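Local coordinates for OsmC family protein (Rhodothermus marinus, PDB 5CML) that probably hydrolyses carboxylic esters as a serine esterase, this chain being the alpha/beta-hydrolase esterase part of a longer protein that also carries an OsmC domain, at residues Val179-Glu182 and Asp183-Thr187; Val159-Gly163 and Arg164-Ile168; Gln171-Glu174 and Glu175-Arg178. All blocks are in the same frame, centred on the assembly; numbering follows the deposited sequence.

Contact 1: residues Val179-Glu182 and Asp183-Thr187; sequences VNLE and DQVRT
Asn180 caps the helix 181-187 through its side chain: OD1 accepts from Asp183 N at 2.9 Å, a classic N-cap bond. With CG anti to the backbone N (chi1 -173°), the amide swings forward over the first turn, where OD1 meets the N-H of Asp183; the donor nitrogen lies 25° out of the plane of the side-chain carbonyl. Asn180 itself has positive phi, marking the break from the helix before it.

Behind the cap, ordinary i to i+4 bonds take over. Asn180 O receives Gln184 N at 3.1 Å, and Val185 N and Arg186 N continue the ladder to Leu181 O and Glu182 O.

Asp183 and Arg186 form a salt bridge one turn apart. Both terminal nitrogens of Arg186 converge on a single oxygen, Asp183 OD1, with NH2 at 2.7 Å, coming from above the carboxylate plane, and NH1 at 2.9 Å from its anti side. The bend of the arginine at chi3 (62°) turns the guanidinium back along the helix to reach it. The other oxygen, Asp183 OD2, takes a proton from a water that also donates to Val179 O, tying the carboxylate to the end of the preceding helix.

Apolar contact is slight: Leu181 CD1 lies 4.2 Å from Val185 CG2. These two side chains face inward, Leu181 against Ala113 and Leu116 of helix 110-118, while Val185 reaches Leu116 and also Leu211 of helix 206-214.

Contact 2: residues Val159-Gly163 and Arg164-Ile168; sequences VDLGG and RPFRI
Val159 lies against the ring of Phe166, the two residues forming an antiparallel hydrogen-bonded pair. Val159 N gives a nearly straight bond to Phe166 O at 2.7 Å (171° at the hydrogen), and Phe166 N returns one to Val159 O at 3.1 Å.

From Val159 CB outward, every carbon of the side chain finds a neighbour. CB itself stands over the ring face, 3.6 Å from the centroid and 16° off the normal, a CH-pi contact. CG1, anti to the backbone N, lies over the rim at Phe166 CZ, 3.4 Å away. CG2, the other branch, sits over the CE2 side of the same face and also meets Ile168 CG1 at 3.7 Å. The ring lies beneath the valine because Phe166 CG sits between its own backbone N and carbonyl carbon (chi1 61°), folding the aromatic back across the strand pair. Leu161 CD1 closes on the ring from its edge, 3.8 Å from CE1.

The intervening loop is held by an Asx turn, Gly162 N donating to Asp160 OD1, and by a water that accepts from Leu161 N and Gly163 N. The Val159-Phe166 pair and this loop make a beta-hairpin of strands 156-159 and 166-169, in a small three-stranded antiparallel sheet that falls between core strands 127-131 and 192-196 in the chain, consistent with a cap insertion in the alpha/beta-hydrolase fold; through Leu161 its loop touches Ser109, the probable nucleophile.

Contact 3: residues Gln171-Glu174 and Glu175-Arg178; sequences QFLE and ELER
Four successive i to i+4 bonds run through residues 171-178 as regular alpha-helix, from Glu175 N to Gln171 O at 2.8 Å through to Arg178 N on Glu174 O at 3.0 Å, each donor tilted by 20 to 27° from the plane of the carbonyl it meets. The side chains divide between a buried apolar side and charged or polar ones.

On the apolar side Leu176 CD2 meets two residues of the preceding turn. It lies 4.3 Å from Phe172 CZ, approaching the ring obliquely, and the same methyl is 4.3 Å from Leu173 CD1. These are loose contacts within the helix; Leu176 CB, by comparison, lies 3.3 Å from Phe172 O. Much of the packing of the two buried residues is made with the alpha/beta-hydrolase core. Phe172 meets Phe66 edge-to-face and Phe85 with the planes inclined, and also touches Ala114 of helix 110-118, on which Leu176 rests through Ala117. Helix 170-179, which follows the small antiparallel sheet, is thereby packed against helices 85-98 and 110-118, Leu176 and Glu175 both touching Phe85, while Leu173 turns to Pro137 and Val140 of helix 137-141.

Gln171 and Glu175 run side by side and point the same way, both chains extended with CG anti to the backbone N. Their flat ends are inclined by 42°, and Glu175 OE1 stays 4.2 Å from Gln171 NE2, so the pair touch without a hydrogen bond. Each group is held from elsewhere instead: Gln171 OE1 accepts from Asn84 ND2, and Glu175 OE2 forms a salt bridge with Arg89, which probably steadies the carboxylate's negative charge. Glu177 leans on Pro137, and its OE1 makes a long, weak ion pair with Arg141.

How the contacts relate
The three contacts follow one another along a single run of chain, illustrating how a local element is built by successive short-range contacts. The hairpin of contact 2 leads through strand 166-169 directly into helix 170-179 of contact 3, their centres 18 Å apart, and that helix passes into the capped helix 181-187 of contact 1, whose centre is 13 Å from that of contact 3. Contacts 1 and 2 do not touch, their centres being 25 Å and their nearest atoms about 13 Å apart. Helix 110-118, just after the probable nucleophile Ser109, is shared by contacts 1 and 3, whereas contact 2 comes nearest the likely Ser109-His229-Asp200 triad, touching Ser109 itself through Leu161.

Contact 1: residues Val179-Glu182 and Asp183-Thr187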
# COMPACT_ATOMS: atom_id res chain seq x y z
N VAL A 179 3.75 -2.85 17.26
CA VAL A 179 4.43 -1.58 16.94
C VAL A 179 3.53 -0.38 17.20
O VAL A 179 4.03 0.71 17.51
CB VAL A 179 4.96 -1.50 15.47
CG1 VAL A 179 5.92 -2.61 15.18
CG2 VAL A 179 3.82 -1.49 14.45
N ASN A 180 2.22 -0.62 17.09
CA ASN A 180 1.14 0.37 17.22
C ASN A 180 1.14 1.37 16.06
O ASN A 180 2.01 2.24 15.90
CB ASN A 180 1.20 1.11 18.56
CG ASN A 180 -0.03 2.00 18.76
OD1 ASN A 180 0.04 3.22 18.60
ND2 ASN A 180 -1.16 1.39 19.09
N LEU A 181 0.15 1.20 15.21
CA LEU A 181 0.09 1.99 13.99
C LEU A 181 -0.02 3.50 14.28
O LEU A 181 0.67 4.30 13.63
CB LEU A 181 -1.06 1.49 13.14
CG LEU A 181 -1.17 2.12 11.76
CD1 LEU A 181 0.13 1.97 10.99
CD2 LEU A 181 -2.31 1.45 11.05
N GLU A 182 -0.83 3.89 15.25
CA GLU A 182 -0.95 5.31 15.56
C GLU A 182 0.38 5.92 16.04
O GLU A 182 0.72 7.03 15.62
CB GLU A 182 -2.09 5.52 16.57
CG GLU A 182 -3.44 5.55 15.84
CD GLU A 182 -4.65 5.37 16.75
OE1 GLU A 182 -5.08 6.37 17.36
OE2 GLU A 182 -5.16 4.24 16.87
N ASP A 183 1.17 5.18 16.83
CA ASP A 183 2.48 5.67 17.26
C ASP A 183 3.41 5.84 16.06
O ASP A 183 4.13 6.83 15.96
CB ASP A 183 3.17 4.72 18.26
CG ASP A 183 2.62 4.82 19.68
OD1 ASP A 183 1.85 5.77 19.95
OD2 ASP A 183 2.99 3.95 20.52
N GLN A 184 3.39 4.87 15.17
CA GLN A 184 4.23 4.92 13.98
C GLN A 184 3.88 6.13 13.11
O GLN A 184 4.76 6.84 12.61
CB GLN A 184 4.11 3.62 13.18
CG GLN A 184 4.77 2.42 13.85
CD GLN A 184 6.29 2.56 13.92
OE1 GLN A 184 6.99 2.29 12.94
NE2 GLN A 184 6.79 2.98 15.04
N VAL A 185 2.59 6.39 12.97
CA VAL A 185 2.14 7.48 12.12
C VAL A 185 2.55 8.81 12.77
O VAL A 185 2.97 9.74 12.09
CB VAL A 185 0.63 7.40 11.89
CG1 VAL A 185 0.11 8.66 11.23
CG2 VAL A 185 0.30 6.19 11.03
N ARG A 186 2.39 8.90 14.09
CA ARG A 186 2.74 10.13 14.79
C ARG A 186 4.24 10.47 14.68
O ARG A 186 4.61 11.65 14.61
CB ARG A 186 2.31 10.01 16.25
CG ARG A 186 2.50 11.29 17.06
CD ARG A 186 2.05 11.12 18.50
NE ARG A 186 2.82 10.09 19.20
CZ ARG A 186 2.37 8.90 19.57
NH1 ARG A 186 1.10 8.53 19.36
NH2 ARG A 186 3.19 8.06 20.20
N THR A 187 5.10 9.44 14.66
CA THR A 187 6.55 9.66 14.66
C THR A 187 7.24 9.46 13.30
O THR A 187 8.46 9.54 13.20
CB THR A 187 7.25 8.72 15.68
OG1 THR A 187 7.02 7.35 15.33
CG2 THR A 187 6.71 8.99 17.07
O HOH W 1 5.12 2.32 19.95

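Contact 2: residues Val159-Gly163 and Arg164-Ile168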
# COMPACT_ATOMS: atom_id res chain seq x y z
N VAL A 159 -8.50 -13.36 5.08
CA VAL A 159 -8.92 -11.97 4.98
C VAL A 159 -10.08 -11.86 3.99
O VAL A 159 -10.06 -12.47 2.93
CB VAL A 159 -7.78 -11.05 4.48
CG1 VAL A 159 -8.21 -9.58 4.48
CG2 VAL A 159 -6.53 -11.23 5.33
N ASP A 160 -11.07 -11.04 4.35
CA ASP A 160 -12.22 -10.77 3.49
C ASP A 160 -12.36 -9.25 3.32
O ASP A 160 -12.62 -8.53 4.28
CB ASP A 160 -13.47 -11.38 4.12
CG ASP A 160 -14.75 -11.12 3.33
OD1 ASP A 160 -14.71 -10.63 2.18
OD2 ASP A 160 -15.82 -11.43 3.89
N LEU A 161 -12.10 -8.78 2.10
CA LEU A 161 -12.27 -7.36 1.75
C LEU A 161 -13.46 -7.17 0.80
O LEU A 161 -13.56 -6.14 0.11
CB LEU A 161 -11.01 -6.81 1.10
CG LEU A 161 -9.71 -6.97 1.87
CD1 LEU A 161 -8.64 -6.35 1.01
CD2 LEU A 161 -9.80 -6.30 3.23
N GLY A 162 -14.34 -8.16 0.76
CA GLY A 162 -15.56 -8.06 -0.03
C GLY A 162 -15.41 -8.57 -1.45
O GLY A 162 -16.35 -8.48 -2.24
N GLY A 163 -14.23 -9.09 -1.77
CA GLY A 163 -13.99 -9.72 -3.06
C GLY A 163 -13.46 -11.13 -2.86
O GLY A 163 -13.99 -11.89 -2.04
N ARG A 164 -12.41 -11.47 -3.59
CA ARG A 164 -11.78 -12.78 -3.45
C ARG A 164 -11.05 -12.80 -2.09
O ARG A 164 -10.24 -11.91 -1.83
CB ARG A 164 -10.79 -13.04 -4.59
CG ARG A 164 -11.42 -13.17 -5.97
CD ARG A 164 -10.42 -12.80 -7.08
NE ARG A 164 -9.17 -13.56 -6.97
CZ ARG A 164 -8.09 -13.34 -7.72
NH1 ARG A 164 -8.08 -12.39 -8.64
NH2 ARG A 164 -7.01 -14.09 -7.55
N PRO A 165 -11.35 -13.78 -1.23
CA PRO A 165 -10.64 -13.81 0.04
C PRO A 165 -9.20 -14.28 -0.12
O PRO A 165 -8.86 -14.88 -1.15
CB PRO A 165 -11.46 -14.80 0.89
CG PRO A 165 -12.13 -15.67 -0.10
CD PRO A 165 -12.38 -14.83 -1.32
N PHE A 166 -8.36 -14.04 0.89
CA PHE A 166 -6.96 -14.45 0.79
C PHE A 166 -6.36 -14.74 2.15
O PHE A 166 -6.97 -14.47 3.18
CB PHE A 166 -6.13 -13.37 0.06
CG PHE A 166 -6.11 -12.01 0.72
CD1 PHE A 166 -7.09 -11.08 0.44
CD2 PHE A 166 -5.08 -11.65 1.58
CE1 PHE A 166 -7.07 -9.82 1.02
CE2 PHE A 166 -5.04 -10.38 2.16
CZ PHE A 166 -6.04 -9.48 1.89
N ARG A 167 -5.16 -15.32 2.14
CA ARG A 167 -4.45 -15.66 3.38
C ARG A 167 -3.34 -14.68 3.66
O ARG A 167 -2.72 -14.16 2.73
CB ARG A 167 -3.84 -17.05 3.29
CG ARG A 167 -4.80 -18.15 2.90
CD ARG A 167 -4.02 -19.35 2.36
NE ARG A 167 -3.43 -20.12 3.45
CZ ARG A 167 -4.13 -20.93 4.24
NH1 ARG A 167 -5.44 -21.05 4.07
NH2 ARG A 167 -3.52 -21.60 5.21
N ILE A 168 -3.07 -14.44 4.94
CA ILE A 168 -1.86 -13.72 5.36
C ILE A 168 -1.31 -14.34 6.65
O ILE A 168 -2.02 -15.08 7.34
CB ILE A 168 -2.12 -12.21 5.59
CG1 ILE A 168 -3.16 -12.00 6.69
CG2 ILE A 168 -2.54 -11.57 4.28
CD1 ILE A 168 -3.19 -10.56 7.20
O HOH W 2 -11.76 -10.10 -0.37

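Contact 3: residues Gln171-Glu174 and Glu175-Arg178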
# COMPACT_ATOMS: atom_id res chain seq x y z
N GLN A 171 1.38 -13.35 12.00
CA GLN A 171 2.47 -12.47 12.40
C GLN A 171 2.18 -11.02 11.99
O GLN A 171 2.59 -10.09 12.69
CB GLN A 171 3.80 -12.96 11.77
CG GLN A 171 5.02 -12.08 12.08
CD GLN A 171 6.25 -12.46 11.26
OE1 GLN A 171 6.15 -12.94 10.13
NE2 GLN A 171 7.43 -12.25 11.84
N PHE A 172 1.48 -10.82 10.88
CA PHE A 172 1.17 -9.47 10.43
C PHE A 172 0.39 -8.69 11.50
O PHE A 172 0.82 -7.62 11.90
CB PHE A 172 0.37 -9.50 9.12
CG PHE A 172 -0.12 -8.14 8.69
CD1 PHE A 172 0.77 -7.20 8.19
CD2 PHE A 172 -1.46 -7.81 8.78
CE1 PHE A 172 0.34 -5.95 7.81
CE2 PHE A 172 -1.90 -6.55 8.39
CZ PHE A 172 -1.00 -5.62 7.90
N LEU A 173 -0.74 -9.21 11.96
CA LEU A 173 -1.54 -8.46 12.91
C LEU A 173 -0.82 -8.39 14.23
O LEU A 173 -0.86 -7.35 14.88
CB LEU A 173 -2.92 -9.06 13.11
CG LEU A 173 -3.83 -8.26 14.07
CD1 LEU A 173 -3.82 -6.74 13.85
CD2 LEU A 173 -5.25 -8.74 13.95
N GLU A 174 -0.17 -9.48 14.64
CA GLU A 174 0.60 -9.46 15.88
C GLU A 174 1.64 -8.35 15.90
O GLU A 174 1.77 -7.62 16.89
CB GLU A 174 1.29 -10.80 16.12
CG GLU A 174 0.32 -11.90 16.41
CD GLU A 174 1.00 -13.21 16.76
OE1 GLU A 174 2.23 -13.23 16.97
OE2 GLU A 174 0.29 -14.24 16.83
N GLU A 175 2.40 -8.24 14.81
CA GLU A 175 3.43 -7.23 14.72
C GLU A 175 2.86 -5.83 14.63
O GLU A 175 3.41 -4.90 15.19
CB GLU A 175 4.33 -7.54 13.51
CG GLU A 175 5.56 -6.65 13.38
CD GLU A 175 6.55 -7.17 12.35
OE1 GLU A 175 6.30 -8.25 11.74
OE2 GLU A 175 7.60 -6.51 12.15
N LEU A 176 1.77 -5.67 13.89
CA LEU A 176 1.10 -4.39 13.75
C LEU A 176 0.60 -3.89 15.10
O LEU A 176 0.78 -2.73 15.48
CB LEU A 176 -0.06 -4.52 12.77
CG LEU A 176 -0.79 -3.25 12.40
CD1 LEU A 176 0.15 -2.35 11.61
CD2 LEU A 176 -2.05 -3.57 11.58
N GLU A 177 0.00 -4.80 15.86
CA GLU A 177 -0.51 -4.49 17.17
C GLU A 177 0.65 -4.13 18.12
O GLU A 177 0.55 -3.18 18.90
CB GLU A 177 -1.33 -5.68 17.65
CG GLU A 177 -1.89 -5.58 19.02
CD GLU A 177 -2.89 -6.70 19.31
OE1 GLU A 177 -3.72 -7.02 18.42
OE2 GLU A 177 -2.82 -7.28 20.42
N ARG A 178 1.77 -4.84 18.00
CA ARG A 178 2.92 -4.55 18.87
C ARG A 178 3.57 -3.19 18.54
O ARG A 178 3.90 -2.45 19.46
CB ARG A 178 3.96 -5.68 18.79
CG ARG A 178 5.21 -5.48 19.67
CD ARG A 178 4.87 -5.21 21.17
NE ARG A 178 4.04 -6.25 21.76
CZ ARG A 178 4.48 -7.29 22.46
NH1 ARG A 178 5.78 -7.47 22.69
NH2 ARG A 178 3.59 -8.16 22.97